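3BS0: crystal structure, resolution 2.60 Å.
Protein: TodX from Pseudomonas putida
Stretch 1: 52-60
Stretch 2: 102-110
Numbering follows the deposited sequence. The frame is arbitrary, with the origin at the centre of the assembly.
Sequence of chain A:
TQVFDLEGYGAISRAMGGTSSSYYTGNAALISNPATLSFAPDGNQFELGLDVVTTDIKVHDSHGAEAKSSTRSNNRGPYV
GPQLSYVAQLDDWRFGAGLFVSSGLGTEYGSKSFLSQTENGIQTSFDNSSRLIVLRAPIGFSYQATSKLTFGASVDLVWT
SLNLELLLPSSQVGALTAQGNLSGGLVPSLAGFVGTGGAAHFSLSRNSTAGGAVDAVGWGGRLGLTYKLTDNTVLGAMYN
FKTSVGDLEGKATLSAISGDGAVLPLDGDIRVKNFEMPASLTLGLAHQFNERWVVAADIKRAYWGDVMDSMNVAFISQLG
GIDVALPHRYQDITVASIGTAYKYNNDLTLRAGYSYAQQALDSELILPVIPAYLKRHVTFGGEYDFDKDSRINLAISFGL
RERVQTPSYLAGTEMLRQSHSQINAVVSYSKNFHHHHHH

Stretch 1 (52-60) VVTTDIKVH
Stretch 2 (102-110) SSGLGTEYG

Residues 52-60 of TodX form one continuous extended strand. Its phi/psi values stay in the beta region, from -128/125 at Val52 to -138/138 at Ile57 and -118/153 at His60. The second stretch is less regular. Strand residues 102-103 are followed by a corner at Gly104 (phi/psi -161/16). Strand conformation then resumes, with Leu105 at 175/152, Gly106 at 167/103 and Thr107 at -133/152. Tyr109 leaves the extended region at -97/-10, and Gly110 has a positive phi (81/-160), which favours glycine.

The two stretches run in the same general direction, with end-to-end vectors 31° apart. In register, Val53 CA lies 7.3 Å from Ser103 CA, and Thr55 CA lies 7.6 Å from Thr107 CA. The corner at Gly104 separates these two pairings. No hydrogen bonds cross between the stretches, so the contact is made by packing. It buries 242 Å² in total.

Tyr109 has the largest share of this surface, 63 Å², and Ile57 comes next with 43 Å². The CA-to-CB bond of Tyr109 points sideways, but chi1 of -68° (m) and chi2 of 99° bring the end of the ring nearer to the first strand. Ile57 points toward the second stretch, with chi1 m (-55°) and chi2 t (-178°). Its CG2 sits at the ring edge, near the ring plane, 3.2 Å from Tyr109 OH and 4.2 Å from Tyr109 CZ. This is a close van der Waals contact between a methyl group and the phenol end. The hydroxyl has its polar needs met by a hydrogen bond elsewhere in the structure. Ile57 also reaches back along the second stretch: its CD1 lies 4.2 Å from Thr107 CG2, a methyl-to-methyl contact. Thr107 has chi1 p (78°).

Val59, two residues along on the same side of the strand, adds to the apolar packing. With chi1 t (177°), its CG2 lies 4.1 Å from Tyr109 CE2 and 3.7 Å from Tyr109 OH. It approaches the ring obliquely.

The other end is looser. Val53 points toward Ser103, with chi1 t (-174°), and Val53 CB is 4.4 Å from Ser103 OG. Ser103 has an off-well chi1 of 125°. Its OG accepts a weak hydrogen bond from Leu105 N at 3.4 Å, which spans the corner. Thr55 (chi1 m, -80°) brings its CB to 4.4 Å from Gly106 O. Thr55 OG1 donates a weak hydrogen bond to Thr54 O at 3.2 Å, within its own strand.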

# COMPACT_ATOMS: atom_id res chain seq x y z
N VAL A 52 3.27 3.94 -10.57
CA VAL A 52 3.90 2.68 -10.96
C VAL A 52 4.83 2.23 -9.86
O VAL A 52 5.73 2.96 -9.47
CB VAL A 52 4.74 2.78 -12.25
CG1 VAL A 52 4.29 1.72 -13.23
CG2 VAL A 52 4.65 4.16 -12.86
N VAL A 53 4.62 1.01 -9.37
CA VAL A 53 5.43 0.46 -8.30
C VAL A 53 6.26 -0.76 -8.68
O VAL A 53 5.78 -1.89 -8.63
CB VAL A 53 4.55 0.07 -7.09
CG1 VAL A 53 5.43 -0.36 -5.92
CG2 VAL A 53 3.64 1.25 -6.71
N THR A 54 7.51 -0.52 -9.06
CA THR A 54 8.44 -1.58 -9.42
C THR A 54 8.87 -2.25 -8.11
O THR A 54 8.95 -1.60 -7.08
CB THR A 54 9.71 -1.01 -10.09
OG1 THR A 54 9.37 -0.39 -11.33
CG2 THR A 54 10.75 -2.11 -10.31
N THR A 55 9.14 -3.55 -8.15
CA THR A 55 9.58 -4.26 -6.95
C THR A 55 10.65 -5.30 -7.26
O THR A 55 10.51 -6.10 -8.19
CB THR A 55 8.43 -4.99 -6.24
OG1 THR A 55 7.68 -4.05 -5.45
CG2 THR A 55 8.96 -6.10 -5.34
N ASP A 56 11.74 -5.29 -6.49
CA ASP A 56 12.75 -6.29 -6.71
C ASP A 56 12.96 -7.14 -5.46
O ASP A 56 13.26 -6.65 -4.37
CB ASP A 56 14.07 -5.67 -7.16
CG ASP A 56 14.88 -6.63 -8.01
OD1 ASP A 56 14.30 -7.17 -8.99
OD2 ASP A 56 16.08 -6.85 -7.73
N ILE A 57 12.78 -8.44 -5.64
CA ILE A 57 12.92 -9.39 -4.56
C ILE A 57 13.65 -10.64 -4.99
O ILE A 57 13.43 -11.17 -6.08
CB ILE A 57 11.53 -9.81 -4.04
CG1 ILE A 57 10.73 -8.58 -3.63
CG2 ILE A 57 11.68 -10.74 -2.85
CD1 ILE A 57 9.36 -8.91 -3.05
N LYS A 58 14.54 -11.10 -4.13
CA LYS A 58 15.28 -12.33 -4.37
C LYS A 58 15.18 -13.12 -3.06
O LYS A 58 15.40 -12.58 -1.96
CB LYS A 58 16.75 -12.04 -4.69
CG LYS A 58 17.23 -12.60 -6.00
CD LYS A 58 16.99 -11.59 -7.12
CE LYS A 58 17.66 -12.01 -8.45
NZ LYS A 58 19.15 -12.13 -8.34
N VAL A 59 14.80 -14.39 -3.19
CA VAL A 59 14.67 -15.28 -2.06
C VAL A 59 15.62 -16.43 -2.38
O VAL A 59 15.67 -16.90 -3.52
CB VAL A 59 13.22 -15.80 -1.92
CG1 VAL A 59 13.11 -16.80 -0.77
CG2 VAL A 59 12.28 -14.64 -1.64
N HIS A 60 16.39 -16.85 -1.39
CA HIS A 60 17.33 -17.93 -1.59
C HIS A 60 17.08 -19.16 -0.75
O HIS A 60 16.55 -19.09 0.37
CB HIS A 60 18.76 -17.45 -1.36
CG HIS A 60 19.30 -16.62 -2.47
ND1 HIS A 60 19.74 -17.16 -3.66
CD2 HIS A 60 19.44 -15.28 -2.59
CE1 HIS A 60 20.13 -16.19 -4.47
NE2 HIS A 60 19.96 -15.04 -3.84
N SER A 102 -4.10 2.29 -6.29
CA SER A 102 -2.77 1.98 -5.81
C SER A 102 -2.58 0.50 -5.54
O SER A 102 -3.53 -0.21 -5.22
CB SER A 102 -2.47 2.76 -4.53
OG SER A 102 -3.35 2.38 -3.48
N SER A 103 -1.34 0.05 -5.68
CA SER A 103 -0.99 -1.32 -5.39
C SER A 103 -0.48 -1.21 -3.97
O SER A 103 -0.30 -0.10 -3.46
CB SER A 103 0.13 -1.80 -6.30
OG SER A 103 1.22 -2.31 -5.53
N GLY A 104 -0.24 -2.33 -3.32
CA GLY A 104 0.26 -2.30 -1.96
C GLY A 104 0.87 -3.66 -1.71
O GLY A 104 1.13 -4.07 -0.57
N LEU A 105 1.09 -4.36 -2.81
CA LEU A 105 1.65 -5.70 -2.78
C LEU A 105 1.59 -6.13 -4.23
O LEU A 105 0.73 -5.68 -4.98
CB LEU A 105 0.75 -6.61 -1.93
CG LEU A 105 1.32 -7.81 -1.18
CD1 LEU A 105 0.15 -8.70 -0.79
CD2 LEU A 105 2.32 -8.57 -2.02
N GLY A 106 2.50 -7.01 -4.61
CA GLY A 106 2.53 -7.48 -5.97
C GLY A 106 3.83 -8.21 -6.22
O GLY A 106 4.87 -7.59 -6.37
N THR A 107 3.78 -9.54 -6.24
CA THR A 107 4.96 -10.33 -6.51
C THR A 107 4.59 -11.40 -7.53
O THR A 107 3.44 -11.84 -7.61
CB THR A 107 5.50 -11.03 -5.27
OG1 THR A 107 4.70 -12.19 -4.99
CG2 THR A 107 5.46 -10.09 -4.09
N GLU A 108 5.59 -11.80 -8.30
CA GLU A 108 5.42 -12.80 -9.32
C GLU A 108 6.72 -13.59 -9.42
O GLU A 108 7.70 -13.13 -9.99
CB GLU A 108 5.08 -12.13 -10.66
CG GLU A 108 4.83 -13.11 -11.80
CD GLU A 108 3.74 -14.13 -11.47
OE1 GLU A 108 2.54 -13.78 -11.58
OE2 GLU A 108 4.10 -15.27 -11.07
N TYR A 109 6.72 -14.78 -8.84
CA TYR A 109 7.88 -15.65 -8.85
C TYR A 109 7.80 -16.70 -9.96
O TYR A 109 8.77 -17.40 -10.23
CB TYR A 109 8.00 -16.35 -7.50
CG TYR A 109 8.34 -15.43 -6.34
CD1 TYR A 109 7.34 -14.94 -5.47
CD2 TYR A 109 9.67 -15.06 -6.10
CE1 TYR A 109 7.68 -14.11 -4.39
CE2 TYR A 109 10.02 -14.24 -5.03
CZ TYR A 109 9.03 -13.77 -4.18
OH TYR A 109 9.40 -12.96 -3.14
N GLY A 110 6.63 -16.80 -10.60
CA GLY A 110 6.47 -17.75 -11.68
C GLY A 110 6.20 -19.13 -11.12
O GLY A 110 5.82 -19.25 -9.96